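Local coordinates for lovastatin nonaketide synthase, polyketide synthase component (Aspergillus terreus, PDB 7CPX), which assembles the dihydromonacolin L precursor of lovastatin from nine malonyl-CoA units, using NADPH and S-adenosyl-L-methionine, as a multidomain homodimer acting with LovC, at residues Thr125-Gly130 and Phe168-Pro173; Met132-Glu137 and Val155-Ala160; Gln1865-Thr1870 and Val1918-Ile1923; Tyr1872-Cys1877 and Trp2131-Asp2136. The protein carries 2 engineered substitutions. One frame throughout, in Å; residues are numbered along the deposited sequence.

Contact 1 (Thr125-Gly130 and Phe168-Pro173); sequences TAVYVG and FDWHGP
T125 lays its methyl group on the indole of W170. T125 CG2 stands anti to the backbone N, and this rotation carries it over the middle of the six-membered ring, 3.6 Å from the centroid and 15° off the normal, a CH-pi contact. The opposite face of the same indole is met by CB of F168, nearer the rim, so the flat ring is held between two aliphatic groups. V127 approaches differently: its CG2 comes at the edge, near the ring plane, 3.3 Å from W170 CE3, the two side chains crossing at about a right angle. A broad indole suits this place because it can serve T125 with a face and V127 with an edge. Further along, the pyrrolidine of P173 packs beside A126, with A126 CB 3.6 Å from P173 CD, and it also meets the tip of Y128, whose OH lies 3.3 Å from P173 CB. G172, with no side chain, lets its CA come within 3.8 Å of A126 CA. Two backbone bonds join the segments: a weak one from G172 N to T125 O (2.8 Å) and a nearly straight one from V127 N to P173 O, whose modelled length is too short to be trusted. In the thiolase fold of the ketosynthase, strand 126-131 runs between strands 203-209 and 174-177, and residues 168-173 lead from helix 159-168 into the latter. Helices 159-168 and 97-113 pack on W170, Q194 of helix 183-196 touches P173, and H171 ND1 makes a weak hydrogen bond to Q277 O of the second subunit.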
# COMPACT_ATOMS: atom_id res chain seq x y z
N THR A 125 6.50 18.13 -47.91
CA THR A 125 5.68 16.95 -47.70
C THR A 125 4.86 17.10 -46.42
O THR A 125 5.37 17.54 -45.39
CB THR A 125 6.56 15.70 -47.62
OG1 THR A 125 7.13 15.43 -48.90
CG2 THR A 125 5.74 14.51 -47.17
N ALA A 126 3.59 16.71 -46.50
CA ALA A 126 2.69 16.78 -45.37
C ALA A 126 2.62 15.44 -44.66
O ALA A 126 3.04 14.41 -45.19
CB ALA A 126 1.29 17.19 -45.83
N VAL A 127 2.08 15.45 -43.45
CA VAL A 127 1.87 14.24 -42.67
C VAL A 127 0.53 14.35 -41.97
O VAL A 127 0.20 15.40 -41.40
CB VAL A 127 3.00 14.01 -41.65
CG1 VAL A 127 2.71 12.79 -40.81
CG2 VAL A 127 4.32 13.86 -42.36
N TYR A 128 -0.24 13.27 -42.00
CA TYR A 128 -1.55 13.22 -41.36
C TYR A 128 -1.67 11.83 -40.73
O TYR A 128 -1.83 10.84 -41.44
CB TYR A 128 -2.67 13.48 -42.36
CG TYR A 128 -2.63 14.86 -42.97
CD1 TYR A 128 -1.80 15.14 -44.04
CD2 TYR A 128 -3.43 15.88 -42.48
CE1 TYR A 128 -1.77 16.40 -44.60
CE2 TYR A 128 -3.40 17.14 -43.03
CZ TYR A 128 -2.57 17.40 -44.09
OH TYR A 128 -2.54 18.66 -44.64
N VAL A 129 -1.56 11.78 -39.40
CA VAL A 129 -1.51 10.52 -38.67
C VAL A 129 -2.80 10.36 -37.89
O VAL A 129 -3.22 11.27 -37.16
CB VAL A 129 -0.29 10.48 -37.73
CG1 VAL A 129 -0.21 9.14 -37.02
CG2 VAL A 129 0.98 10.73 -38.51
N GLY A 130 -3.43 9.20 -38.04
CA GLY A 130 -4.61 8.86 -37.28
C GLY A 130 -4.29 7.95 -36.12
O GLY A 130 -3.92 6.79 -36.31
N PHE A 168 12.32 13.37 -41.26
CA PHE A 168 12.47 13.49 -42.70
C PHE A 168 12.65 14.93 -43.16
O PHE A 168 12.71 15.17 -44.37
CB PHE A 168 11.26 12.87 -43.41
CG PHE A 168 11.09 11.40 -43.16
CD1 PHE A 168 11.78 10.48 -43.92
CD2 PHE A 168 10.25 10.94 -42.16
CE1 PHE A 168 11.63 9.12 -43.70
CE2 PHE A 168 10.09 9.59 -41.93
CZ PHE A 168 10.79 8.68 -42.70
N ASP A 169 12.73 15.88 -42.24
CA ASP A 169 12.95 17.29 -42.59
C ASP A 169 11.85 17.79 -43.51
O ASP A 169 12.09 18.55 -44.45
CB ASP A 169 14.32 17.48 -43.23
CG ASP A 169 14.70 18.94 -43.38
OD1 ASP A 169 13.87 19.81 -43.08
OD2 ASP A 169 15.84 19.21 -43.81
N TRP A 170 10.62 17.37 -43.24
CA TRP A 170 9.47 17.80 -44.02
C TRP A 170 8.88 19.08 -43.44
O TRP A 170 8.96 19.33 -42.23
CB TRP A 170 8.40 16.71 -44.05
CG TRP A 170 8.83 15.49 -44.79
CD1 TRP A 170 9.86 15.38 -45.68
CD2 TRP A 170 8.23 14.19 -44.71
NE1 TRP A 170 9.94 14.10 -46.16
CE2 TRP A 170 8.96 13.35 -45.58
CE3 TRP A 170 7.16 13.65 -44.00
CZ2 TRP A 170 8.64 12.00 -45.75
CZ3 TRP A 170 6.85 12.32 -44.16
CH2 TRP A 170 7.59 11.51 -45.03
N HIS A 171 8.30 19.89 -44.32
CA HIS A 171 7.74 21.18 -43.93
C HIS A 171 6.25 21.29 -44.18
O HIS A 171 5.67 22.34 -43.91
CB HIS A 171 8.46 22.31 -44.68
CG HIS A 171 9.92 22.40 -44.39
ND1 HIS A 171 10.47 21.97 -43.19
CD2 HIS A 171 10.96 22.85 -45.13
CE1 HIS A 171 11.77 22.17 -43.21
NE2 HIS A 171 12.10 22.70 -44.37
N GLY A 172 5.61 20.23 -44.67
CA GLY A 172 4.18 20.25 -44.87
C GLY A 172 3.43 20.07 -43.57
O GLY A 172 4.00 19.82 -42.50
N PRO A 173 2.11 20.19 -43.65
CA PRO A 173 1.28 20.00 -42.45
C PRO A 173 1.52 18.63 -41.84
O PRO A 173 1.68 17.63 -42.54
CB PRO A 173 -0.15 20.15 -42.98
CG PRO A 173 -0.02 20.97 -44.20
CD PRO A 173 1.31 20.63 -44.81

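Contact 2 (Met132-Glu137 and Val155-Ala160); sequences MTHDYE and VAVSVA
E137 holds CG anti to its backbone N (chi1 -174°) and runs on extended, which carries the aliphatic part of the side chain across V155. V155 in turn has CG1 anti to its carbonyl carbon, beside the backbone N, and CG2 between the two. CG2 is the branch that meets E137, at 3.4 Å from E137 CB, while CG1 turns to Y136 and lies near the ring plane, at the edge, 3.6 Å from Y136 CD2. A beta-branched valine suits this spot because its two methyls can serve two neighbours at once. Beyond it, the carboxylate of E137 reaches V157, with OE1 3.6 Å from V157 CG2. OE1 also lies near the carbonyl oxygen of V155, an acceptor like itself, and the two make no hydrogen bond. Within the thiolase fold of the ketosynthase, residues 132-137 form the loop after strand 126-131, and residues 155-160 lead from the short helix 151-155 into helix 159-168. H134, at the centre of an inverse gamma turn, sends its ring obliquely toward V157, CD2 3.9 Å from V157 CG2. This histidine also stacks on H134 of the second subunit, and E137 packs against that residue too, placing the contact at the dimer interface. The phenol of Y136 is tied to distant parts of its own chain: its OH hydrogen-bonds V938 N and E93 O, and its ring meets W937 edge-to-face.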
# COMPACT_ATOMS: atom_id res chain seq x y z
N MET A 132 -5.76 6.86 -32.14
CA MET A 132 -6.89 6.89 -31.22
C MET A 132 -6.59 6.24 -29.88
O MET A 132 -7.25 6.59 -28.89
CB MET A 132 -8.09 6.17 -31.85
CG MET A 132 -9.33 6.07 -30.97
SD MET A 132 -10.38 4.70 -31.48
CE MET A 132 -10.33 3.68 -30.01
N THR A 133 -5.60 5.35 -29.80
CA THR A 133 -5.49 4.42 -28.69
C THR A 133 -4.12 4.51 -28.03
O THR A 133 -3.44 3.49 -27.88
CB THR A 133 -5.77 3.00 -29.15
OG1 THR A 133 -6.68 3.02 -30.26
CG2 THR A 133 -6.37 2.20 -28.02
N HIS A 134 -3.71 5.71 -27.64
CA HIS A 134 -2.43 6.15 -27.11
C HIS A 134 -2.21 5.54 -25.73
O HIS A 134 -2.21 6.24 -24.72
CB HIS A 134 -2.37 7.67 -27.04
CG HIS A 134 -3.48 8.29 -26.25
ND1 HIS A 134 -3.65 8.06 -24.90
CD2 HIS A 134 -4.48 9.12 -26.62
CE1 HIS A 134 -4.71 8.72 -24.47
NE2 HIS A 134 -5.23 9.38 -25.50
N ASP A 135 -2.05 4.21 -25.69
CA ASP A 135 -1.75 3.54 -24.43
C ASP A 135 -0.49 4.12 -23.80
O ASP A 135 -0.46 4.40 -22.60
CB ASP A 135 -1.60 2.04 -24.67
CG ASP A 135 -2.89 1.39 -25.13
OD1 ASP A 135 -3.90 2.12 -25.28
OD2 ASP A 135 -2.90 0.16 -25.34
N TYR A 136 0.56 4.30 -24.60
CA TYR A 136 1.65 5.17 -24.18
C TYR A 136 1.11 6.59 -24.04
O TYR A 136 0.20 7.01 -24.77
CB TYR A 136 2.79 5.13 -25.18
CG TYR A 136 4.11 4.64 -24.60
CD1 TYR A 136 4.29 3.31 -24.26
CD2 TYR A 136 5.17 5.51 -24.41
CE1 TYR A 136 5.48 2.86 -23.75
CE2 TYR A 136 6.37 5.07 -23.90
CZ TYR A 136 6.52 3.75 -23.56
OH TYR A 136 7.72 3.31 -23.04
N GLU A 137 1.68 7.34 -23.10
CA GLU A 137 1.26 8.53 -22.39
C GLU A 137 0.36 8.15 -21.23
O GLU A 137 -0.01 9.02 -20.43
CB GLU A 137 0.52 9.55 -23.28
CG GLU A 137 0.19 10.87 -22.61
CD GLU A 137 -0.36 11.90 -23.58
OE1 GLU A 137 -0.53 11.56 -24.77
OE2 GLU A 137 -0.61 13.05 -23.16
N VAL A 155 5.54 10.94 -26.00
CA VAL A 155 4.22 10.32 -25.93
C VAL A 155 3.11 11.24 -26.38
O VAL A 155 1.97 10.78 -26.54
CB VAL A 155 3.92 9.81 -24.50
CG1 VAL A 155 5.11 9.05 -23.95
CG2 VAL A 155 3.54 10.97 -23.59
N ALA A 156 3.38 12.53 -26.57
CA ALA A 156 2.34 13.45 -27.00
C ALA A 156 1.71 12.97 -28.29
O ALA A 156 2.42 12.59 -29.24
CB ALA A 156 2.91 14.86 -27.18
N VAL A 157 0.38 12.98 -28.34
CA VAL A 157 -0.33 12.45 -29.49
C VAL A 157 0.11 13.17 -30.76
O VAL A 157 0.38 12.55 -31.79
CB VAL A 157 -1.85 12.55 -29.28
CG1 VAL A 157 -2.58 11.83 -30.38
CG2 VAL A 157 -2.24 11.98 -27.92
N SER A 158 0.21 14.50 -30.69
CA SER A 158 0.53 15.30 -31.87
C SER A 158 1.87 14.88 -32.46
O SER A 158 2.01 14.76 -33.69
CB SER A 158 0.56 16.78 -31.50
OG SER A 158 1.42 17.01 -30.40
N VAL A 159 2.87 14.66 -31.61
CA VAL A 159 4.22 14.38 -32.06
C VAL A 159 4.22 13.19 -33.00
O VAL A 159 5.06 13.10 -33.91
CB VAL A 159 5.15 14.13 -30.86
CG1 VAL A 159 6.52 13.68 -31.33
CG2 VAL A 159 5.28 15.40 -30.03
N ALA A 160 3.26 12.28 -32.81
CA ALA A 160 3.13 11.12 -33.69
C ALA A 160 3.32 11.52 -35.15
O ALA A 160 4.00 10.82 -35.91
CB ALA A 160 1.77 10.46 -33.50

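Contact 3 (Gln1865-Thr1870 and Val1918-Ile1923); sequences QMETKT and VRPDYI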
# COMPACT_ATOMS: atom_id res chain seq x y z
N GLN A 1865 -18.71 -21.17 54.94
CA GLN A 1865 -18.18 -19.82 55.01
C GLN A 1865 -18.68 -19.18 56.30
O GLN A 1865 -19.46 -18.23 56.32
CB GLN A 1865 -18.59 -19.02 53.78
CG GLN A 1865 -18.28 -19.72 52.46
CD GLN A 1865 -16.81 -20.03 52.29
OE1 GLN A 1865 -15.96 -19.43 52.94
NE2 GLN A 1865 -16.50 -20.98 51.42
N MET A 1866 -18.19 -19.73 57.41
CA MET A 1866 -18.78 -19.47 58.71
C MET A 1866 -18.69 -18.00 59.08
O MET A 1866 -17.69 -17.33 58.82
CB MET A 1866 -18.09 -20.32 59.78
CG MET A 1866 -16.68 -19.85 60.13
SD MET A 1866 -15.59 -19.74 58.70
CE MET A 1866 -15.36 -21.47 58.32
N GLU A 1867 -19.76 -17.50 59.70
CA GLU A 1867 -19.77 -16.17 60.32
C GLU A 1867 -19.31 -15.10 59.34
O GLU A 1867 -18.50 -14.23 59.67
CB GLU A 1867 -18.91 -16.16 61.58
CG GLU A 1867 -19.29 -17.23 62.60
CD GLU A 1867 -18.40 -17.21 63.82
OE1 GLU A 1867 -17.49 -16.36 63.88
OE2 GLU A 1867 -18.60 -18.05 64.72
N THR A 1868 -19.83 -15.17 58.12
CA THR A 1868 -19.48 -14.17 57.11
C THR A 1868 -19.91 -12.79 57.59
O THR A 1868 -21.11 -12.49 57.64
CB THR A 1868 -20.14 -14.50 55.77
OG1 THR A 1868 -19.75 -15.82 55.36
CG2 THR A 1868 -19.71 -13.50 54.71
N LYS A 1869 -18.94 -11.96 57.95
CA LYS A 1869 -19.22 -10.64 58.48
C LYS A 1869 -19.62 -9.69 57.37
O LYS A 1869 -19.08 -9.73 56.26
CB LYS A 1869 -18.00 -10.09 59.22
CG LYS A 1869 -17.40 -11.05 60.24
CD LYS A 1869 -18.37 -11.40 61.35
CE LYS A 1869 -18.70 -10.20 62.22
NZ LYS A 1869 -19.54 -10.57 63.39
N THR A 1870 -20.58 -8.82 57.68
CA THR A 1870 -21.05 -7.79 56.76
C THR A 1870 -20.32 -6.49 57.09
O THR A 1870 -20.46 -5.95 58.20
CB THR A 1870 -22.56 -7.61 56.85
OG1 THR A 1870 -23.21 -8.84 56.52
CG2 THR A 1870 -23.03 -6.51 55.90
N VAL A 1918 -17.67 -10.96 54.00
CA VAL A 1918 -16.36 -11.59 53.98
C VAL A 1918 -16.14 -12.34 55.28
O VAL A 1918 -16.55 -11.89 56.36
CB VAL A 1918 -15.24 -10.54 53.77
CG1 VAL A 1918 -15.15 -9.62 54.97
CG2 VAL A 1918 -13.91 -11.23 53.52
N ARG A 1919 -15.46 -13.49 55.19
CA ARG A 1919 -15.21 -14.30 56.36
C ARG A 1919 -14.33 -13.55 57.36
O ARG A 1919 -13.52 -12.70 56.96
CB ARG A 1919 -14.54 -15.62 55.98
CG ARG A 1919 -15.51 -16.77 55.77
CD ARG A 1919 -14.79 -18.10 55.55
NE ARG A 1919 -14.27 -18.24 54.19
CZ ARG A 1919 -12.99 -18.30 53.87
NH1 ARG A 1919 -12.03 -18.25 54.78
NH2 ARG A 1919 -12.65 -18.41 52.58
N PRO A 1920 -14.47 -13.82 58.66
CA PRO A 1920 -13.64 -13.12 59.65
C PRO A 1920 -12.15 -13.34 59.46
O PRO A 1920 -11.36 -12.49 59.88
CB PRO A 1920 -14.12 -13.69 60.99
CG PRO A 1920 -15.45 -14.29 60.71
CD PRO A 1920 -15.39 -14.78 59.30
N ASP A 1921 -11.75 -14.45 58.84
CA ASP A 1921 -10.33 -14.72 58.64
C ASP A 1921 -9.66 -13.64 57.81
O ASP A 1921 -8.43 -13.49 57.88
CB ASP A 1921 -10.15 -16.08 57.96
CG ASP A 1921 -10.81 -17.21 58.72
OD1 ASP A 1921 -10.90 -17.11 59.96
OD2 ASP A 1921 -11.23 -18.19 58.08
N TYR A 1922 -10.42 -12.88 57.03
CA TYR A 1922 -9.89 -11.83 56.17
C TYR A 1922 -10.19 -10.44 56.70
O TYR A 1922 -10.26 -9.47 55.94
CB TYR A 1922 -10.45 -11.98 54.75
CG TYR A 1922 -10.18 -13.32 54.12
CD1 TYR A 1922 -9.00 -13.57 53.44
CD2 TYR A 1922 -11.12 -14.34 54.18
CE1 TYR A 1922 -8.75 -14.79 52.86
CE2 TYR A 1922 -10.89 -15.56 53.60
CZ TYR A 1922 -9.70 -15.79 52.94
OH TYR A 1922 -9.47 -17.01 52.36
N ILE A 1923 -10.39 -10.31 58.02
CA ILE A 1923 -10.79 -9.06 58.64
C ILE A 1923 -9.82 -8.73 59.77
O ILE A 1923 -9.50 -9.60 60.58
CB ILE A 1923 -12.23 -9.12 59.18
CG1 ILE A 1923 -13.18 -9.64 58.09
CG2 ILE A 1923 -12.67 -7.75 59.66
CD1 ILE A 1923 -14.62 -9.72 58.54
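K1869 and V1918 form an antiparallel hydrogen-bonded pair, each backbone N donating to the other's O at 2.9 Å. The bond from V1918 N is the straighter. Among the polar side chains, R1919 NE donates to Q1865 OE1 at the edge of the guanidinium, with amide and guanidinium planes 42° apart, although the modelled length is doubtful. Arginine suits the place because its other nitrogens reach further acceptors: NH1 makes a long salt bridge to D1921 OD2 (3.4 Å), and NH2 a weak bond to Y1922 OH. T1868 OG1 donates to Q1865 O. Apolar contacts fill in the rest. The methylenes of K1869 cross I1923 at about a right angle, CB 3.5 Å from I1923 CD1, and P1920 CG lies 3.8 Å from K1869 CG; the amine goes on to E1898 in a salt bridge. M1866 SD rests 3.6 Å from R1919 CD. The pairing joins the start of the long strand 1869-1883 to the end of strand 1915-1918, while I1923 and V1918 pack on strand 1901-1909, in a sheet region consistent with an enoylreductase-like fold.

Contact 4 (Tyr1872-Cys1877 and Trp2131-Asp2136); sequences YVHFSC and WPRESD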
# COMPACT_ATOMS: atom_id res chain seq x y z
N TYR A 1872 -19.86 -2.64 56.07
CA TYR A 1872 -20.34 -1.46 55.36
C TYR A 1872 -19.12 -0.59 55.07
O TYR A 1872 -18.61 0.09 55.96
CB TYR A 1872 -21.38 -0.73 56.19
CG TYR A 1872 -22.55 -1.60 56.60
CD1 TYR A 1872 -22.47 -2.42 57.71
CD2 TYR A 1872 -23.73 -1.59 55.87
CE1 TYR A 1872 -23.53 -3.22 58.09
CE2 TYR A 1872 -24.80 -2.39 56.24
CZ TYR A 1872 -24.69 -3.20 57.35
OH TYR A 1872 -25.75 -3.99 57.73
N VAL A 1873 -18.67 -0.62 53.83
CA VAL A 1873 -17.37 -0.05 53.47
C VAL A 1873 -17.48 1.46 53.37
O VAL A 1873 -18.34 1.99 52.66
CB VAL A 1873 -16.86 -0.66 52.16
CG1 VAL A 1873 -15.49 -0.12 51.82
CG2 VAL A 1873 -16.82 -2.18 52.26
N HIS A 1874 -16.59 2.16 54.08
CA HIS A 1874 -16.42 3.60 53.92
C HIS A 1874 -15.34 3.91 52.90
O HIS A 1874 -15.49 4.83 52.09
CB HIS A 1874 -16.07 4.24 55.26
CG HIS A 1874 -17.17 4.19 56.27
ND1 HIS A 1874 -17.94 3.06 56.48
CD2 HIS A 1874 -17.63 5.12 57.14
CE1 HIS A 1874 -18.82 3.30 57.42
NE2 HIS A 1874 -18.66 4.54 57.84
N PHE A 1875 -14.24 3.16 52.94
CA PHE A 1875 -13.12 3.35 52.04
C PHE A 1875 -12.63 2.00 51.56
O PHE A 1875 -12.71 1.00 52.28
CB PHE A 1875 -11.98 4.12 52.71
CG PHE A 1875 -12.39 5.46 53.26
CD1 PHE A 1875 -12.35 6.59 52.47
CD2 PHE A 1875 -12.82 5.57 54.57
CE1 PHE A 1875 -12.74 7.82 52.97
CE2 PHE A 1875 -13.21 6.80 55.08
CZ PHE A 1875 -13.16 7.92 54.28
N SER A 1876 -12.11 1.97 50.33
CA SER A 1876 -11.64 0.71 49.76
C SER A 1876 -10.54 0.98 48.75
O SER A 1876 -10.35 2.11 48.30
CB SER A 1876 -12.78 -0.06 49.09
OG SER A 1876 -13.27 0.64 47.95
N CYS A 1877 -9.82 -0.08 48.40
CA CYS A 1877 -8.82 -0.00 47.34
C CYS A 1877 -9.45 -0.44 46.01
O CYS A 1877 -9.99 -1.55 45.93
CB CYS A 1877 -7.62 -0.88 47.66
SG CYS A 1877 -6.35 -0.86 46.39
N TRP A 2131 -16.41 5.49 49.84
CA TRP A 2131 -17.78 5.07 49.61
C TRP A 2131 -18.74 5.96 50.39
O TRP A 2131 -18.58 6.10 51.61
CB TRP A 2131 -17.97 3.62 50.02
CG TRP A 2131 -17.35 2.66 49.07
CD1 TRP A 2131 -16.15 2.03 49.20
CD2 TRP A 2131 -17.91 2.20 47.83
NE1 TRP A 2131 -15.92 1.22 48.12
CE2 TRP A 2131 -16.99 1.30 47.26
CE3 TRP A 2131 -19.10 2.47 47.15
CZ2 TRP A 2131 -17.22 0.67 46.05
CZ3 TRP A 2131 -19.32 1.84 45.94
CH2 TRP A 2131 -18.39 0.95 45.40
N PRO A 2132 -19.73 6.59 49.75
CA PRO A 2132 -20.69 7.39 50.51
C PRO A 2132 -21.44 6.54 51.52
O PRO A 2132 -21.74 5.37 51.27
CB PRO A 2132 -21.62 7.95 49.42
CG PRO A 2132 -21.49 7.00 48.29
CD PRO A 2132 -20.07 6.52 48.32
N ARG A 2133 -21.75 7.14 52.67
CA ARG A 2133 -22.40 6.43 53.76
C ARG A 2133 -23.82 6.90 54.04
O ARG A 2133 -24.59 6.14 54.62
CB ARG A 2133 -21.57 6.57 55.04
CG ARG A 2133 -20.19 5.94 54.96
CD ARG A 2133 -20.27 4.51 54.46
NE ARG A 2133 -21.38 3.79 55.08
CZ ARG A 2133 -21.87 2.64 54.63
NH1 ARG A 2133 -21.36 2.03 53.58
NH2 ARG A 2133 -22.92 2.10 55.26
N GLU A 2134 -24.17 8.12 53.65
CA GLU A 2134 -25.53 8.62 53.83
C GLU A 2134 -26.36 8.29 52.60
O GLU A 2134 -25.88 8.36 51.47
CB GLU A 2134 -25.52 10.12 54.09
CG GLU A 2134 -24.67 10.54 55.28
CD GLU A 2134 -25.15 9.93 56.58
OE1 GLU A 2134 -26.30 9.44 56.63
OE2 GLU A 2134 -24.38 9.94 57.56
N SER A 2135 -27.63 7.93 52.84
CA SER A 2135 -28.50 7.55 51.73
C SER A 2135 -28.52 8.62 50.65
O SER A 2135 -28.47 8.31 49.46
CB SER A 2135 -29.91 7.29 52.25
OG SER A 2135 -30.45 8.45 52.88
N ASP A 2136 -28.59 9.89 51.05
CA ASP A 2136 -28.54 10.97 50.08
C ASP A 2136 -27.21 10.96 49.33
O ASP A 2136 -27.18 11.13 48.10
CB ASP A 2136 -28.75 12.32 50.77
CG ASP A 2136 -30.08 12.40 51.49
OD1 ASP A 2136 -31.05 11.75 51.03
OD2 ASP A 2136 -30.16 13.11 52.51
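H1874 turns one face of its imidazole to R2133, whose CD sits over the ring centre at 3.4 Å and 11° off the normal, a CH-pi contact. At the edge of the same ring, in its plane, lies Y1872 O, which accepts a hydrogen bond from H1874 ND1 (3.1 Å) and helps to fix the ring's rotation. The guanidinium of R2133 runs nearly parallel to the imidazole, 12° between planes, but stands 76° from the ring of Y1872, whose CB is 3.4 Å from R2133 NH2. Chi2 of R2133 places CD over the ring, and the chi3 bend takes NE out past CE1. Arginine suits this position by combining aliphatic atoms for the ring with a charged end for carbonyls: NH1 donates to V1873 O at 3.2 Å, from above the carbonyl plane, and NH2 weakly bonds S1834 O. At its edge, W2131 NE1 donates to S1876 OG (2.7 Å), which also bonds N1912 OD1. V1873 CG1 comes to W2131 CD1 at 3.5 Å, so the indole offers polar and apolar sites side by side. Its backbone N donates to H1874 O. H1874 and F1875, both opposite Q1893, form a classic beta bulge where strand 1869-1883 turns a corner. Beyond it S1876 pairs with I2129 of strand 2128-2130; from that strand W2131 to E2134 lead to helix 2135-2138, with helix 2111-2117 packing on W2131 and P2132.

Overall arrangement
The four contacts fall into two distant pairs. Contacts 1 and 2 belong to the ketosynthase, about 17 Å between centres; contact 2 is nested within the chain loop closed by contact 1, they touch where V129 CG2 lies 4.0 Å from A160 O, and both reach the second subunit. Contacts 3 and 4 share strand 1869-1883, lie about 19 Å apart between centres, and alternate along the chain. The pairs sit on opposite sides of the chain's centre: contacts 2 and 4 are about 82 Å apart and contacts 1 and 3 about 106 Å apart, centre to centre. All four lie away from the annotated sites, including the predicted ketosynthase residues C181, H320 and H367.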